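Local coordinates for protein L-lysine 6-monooxygenase (Pseudomonas syringae pv. tomato, PDB 5CQF) that probably hydroxylates the side-chain amine of an amino acid such as L-lysine, using FAD and NADPH, in siderophore biosynthesis, at residues R206-G211 with R339-D344. Residues are numbered along the deposited sequence; the frame is centred on the assembly and turned at random.
Sequences RWLVLG and RVLEVD
Arg-206 places CG anti to its own carbonyl carbon (chi1 -64°) and bends at chi3 (-55°), which turns its guanidinium side-on to the carboxylate of Asp-344, whose CG is likewise anti to its carbonyl carbon (chi1 -61°). Arg-206 NE reaches Asp-344 OD2 at 3.1 Å and Arg-206 NH2 reaches Asp-344 OD1 at 2.7 Å; both bonds are nearly straight and lie in the guanidinium plane, yet come from above the carboxylate plane. Asp-344 OD2 takes a second hydrogen, from Arg-206 N at 3.0 Å, while Asp-344 N donates to Arg-206 O at 2.8 Å. A short acid suits this place, since it serves backbone and side chain of one residue together. One guanidinium face lies over the Glu-342 to Val-343 backbone. Further along strand 206-210, branched apolar side chains meet: Leu-208 CB touches Val-343 CG2 and Leu-208 CD1 touches Leu-341 CD1, both at 4.0 Å. Here strand 338-343 of the three-stranded antiparallel sheet passes into strand 345-348, which pairs parallel with 206-210 in the Rossmann-like, probably NADP-binding, domain. The paired ionic bonds and the backbone N-H would favour an ionised Asp-344; Glu-342, too far for a salt bridge, probably adds to the negative field around Arg-206.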
loop_
_atom_site.group_PDB
_atom_site.type_symbol
_atom_site.label_atom_id
_atom_site.label_comp_id
_atom_site.label_asym_id
_atom_site.label_seq_id
_atom_site.Cartn_x
_atom_site.Cartn_y
_atom_site.Cartn_z
ATOM N N ARG A 206 21.855 -11.182 25.804
ATOM C CA ARG A 206 20.640 -10.806 26.520
ATOM C C ARG A 206 20.615 -9.305 26.686
ATOM O O ARG A 206 21.511 -8.732 27.283
ATOM C CB ARG A 206 20.611 -11.503 27.874
ATOM C CG ARG A 206 20.531 -13.024 27.797
ATOM C CD ARG A 206 20.723 -13.682 29.170
ATOM N NE ARG A 206 21.990 -13.235 29.757
ATOM C CZ ARG A 206 22.342 -13.356 31.037
ATOM N NH1 ARG A 206 21.544 -13.949 31.917
ATOM N NH2 ARG A 206 23.512 -12.874 31.431
ATOM N N TRP A 207 19.597 -8.659 26.133
ATOM C CA TRP A 207 19.501 -7.216 26.152
ATOM C C TRP A 207 18.211 -6.784 26.796
ATOM O O TRP A 207 17.207 -7.474 26.692
ATOM C CB TRP A 207 19.533 -6.694 24.757
ATOM C CG TRP A 207 20.869 -6.707 24.163
ATOM C CD1 TRP A 207 21.477 -7.762 23.586
ATOM C CD2 TRP A 207 21.772 -5.599 24.041
ATOM N NE1 TRP A 207 22.711 -7.408 23.133
ATOM C CE2 TRP A 207 22.926 -6.081 23.392
ATOM C CE3 TRP A 207 21.715 -4.252 24.413
ATOM C CZ2 TRP A 207 24.030 -5.258 23.083
ATOM C CZ3 TRP A 207 22.806 -3.421 24.098
ATOM C CH2 TRP A 207 23.950 -3.937 23.442
ATOM N N LEU A 208 18.249 -5.655 27.481
ATOM C CA LEU A 208 17.045 -4.983 27.936
ATOM C C LEU A 208 17.008 -3.651 27.266
ATOM O O LEU A 208 18.005 -2.958 27.257
ATOM C CB LEU A 208 17.077 -4.793 29.442
ATOM C CG LEU A 208 15.758 -4.267 29.999
ATOM C CD1 LEU A 208 15.541 -4.796 31.395
ATOM C CD2 LEU A 208 15.672 -2.748 30.027
ATOM N N VAL A 209 15.882 -3.310 26.662
ATOM C CA VAL A 209 15.712 -2.012 26.026
ATOM C C VAL A 209 14.509 -1.304 26.660
ATOM O O VAL A 209 13.378 -1.786 26.584
ATOM C CB VAL A 209 15.495 -2.156 24.505
ATOM C CG1 VAL A 209 15.316 -0.817 23.843
ATOM C CG2 VAL A 209 16.670 -2.868 23.856
ATOM N N LEU A 210 14.770 -0.175 27.303
ATOM C CA LEU A 210 13.747 0.578 28.017
ATOM C C LEU A 210 13.196 1.661 27.105
ATOM O O LEU A 210 13.962 2.435 26.523
ATOM C CB LEU A 210 14.386 1.218 29.238
ATOM C CG LEU A 210 13.547 2.097 30.172
ATOM C CD1 LEU A 210 12.517 1.270 30.923
ATOM C CD2 LEU A 210 14.458 2.807 31.161
ATOM N N GLY A 211 11.883 1.707 26.950
ATOM C CA GLY A 211 11.260 2.824 26.234
ATOM C C GLY A 211 10.319 2.407 25.140
ATOM O O GLY A 211 10.363 1.258 24.676
ATOM N N ARG A 339 9.029 -8.758 39.112
ATOM C CA ARG A 339 9.847 -9.874 38.609
ATOM C C ARG A 339 11.261 -9.408 38.317
ATOM O O ARG A 339 11.522 -8.218 38.190
ATOM C CB ARG A 339 9.235 -10.500 37.362
ATOM C CG ARG A 339 8.936 -9.500 36.280
ATOM C CD ARG A 339 7.724 -9.912 35.479
ATOM N NE ARG A 339 8.029 -11.077 34.675
ATOM C CZ ARG A 339 7.240 -11.539 33.718
ATOM N NH1 ARG A 339 7.626 -12.608 33.036
ATOM N NH2 ARG A 339 6.075 -10.937 33.438
ATOM N N VAL A 340 12.168 -10.367 38.224
ATOM C CA VAL A 340 13.585 -10.097 38.043
ATOM C C VAL A 340 14.017 -10.619 36.672
ATOM O O VAL A 340 13.589 -11.686 36.265
ATOM C CB VAL A 340 14.401 -10.779 39.172
ATOM C CG1 VAL A 340 15.907 -10.640 38.964
ATOM C CG2 VAL A 340 13.995 -10.204 40.520
ATOM N N LEU A 341 14.841 -9.835 35.972
ATOM C CA LEU A 341 15.457 -10.205 34.680
ATOM C C LEU A 341 16.957 -10.122 34.814
ATOM O O LEU A 341 17.481 -9.148 35.362
ATOM C CB LEU A 341 15.063 -9.220 33.582
ATOM C CG LEU A 341 13.595 -9.194 33.195
ATOM C CD1 LEU A 341 13.293 -8.023 32.269
ATOM C CD2 LEU A 341 13.216 -10.515 32.539
ATOM N N GLU A 342 17.661 -11.115 34.300
ATOM C CA GLU A 342 19.109 -11.009 34.185
ATOM C C GLU A 342 19.496 -10.803 32.723
ATOM O O GLU A 342 19.179 -11.629 31.883
ATOM C CB GLU A 342 19.762 -12.258 34.724
ATOM C CG GLU A 342 19.333 -12.571 36.141
ATOM C CD GLU A 342 19.693 -13.975 36.539
ATOM O OE1 GLU A 342 19.381 -14.915 35.763
ATOM O OE2 GLU A 342 20.292 -14.125 37.622
ATOM N N VAL A 343 20.179 -9.702 32.441
ATOM C CA VAL A 343 20.599 -9.376 31.099
ATOM C C VAL A 343 22.066 -9.016 31.057
ATOM O O VAL A 343 22.658 -8.779 32.086
ATOM C CB VAL A 343 19.757 -8.222 30.514
ATOM C CG1 VAL A 343 18.333 -8.696 30.303
ATOM C CG2 VAL A 343 19.775 -6.995 31.403
ATOM N N ASP A 344 22.646 -9.004 29.860
ATOM C CA ASP A 344 24.053 -8.668 29.662
ATOM C C ASP A 344 24.227 -7.190 29.372
ATOM O O ASP A 344 25.262 -6.637 29.654
ATOM C CB ASP A 344 24.627 -9.481 28.512
ATOM C CG ASP A 344 24.557 -10.982 28.764
ATOM O OD1 ASP A 344 25.076 -11.434 29.819
ATOM O OD2 ASP A 344 23.962 -11.711 27.930
#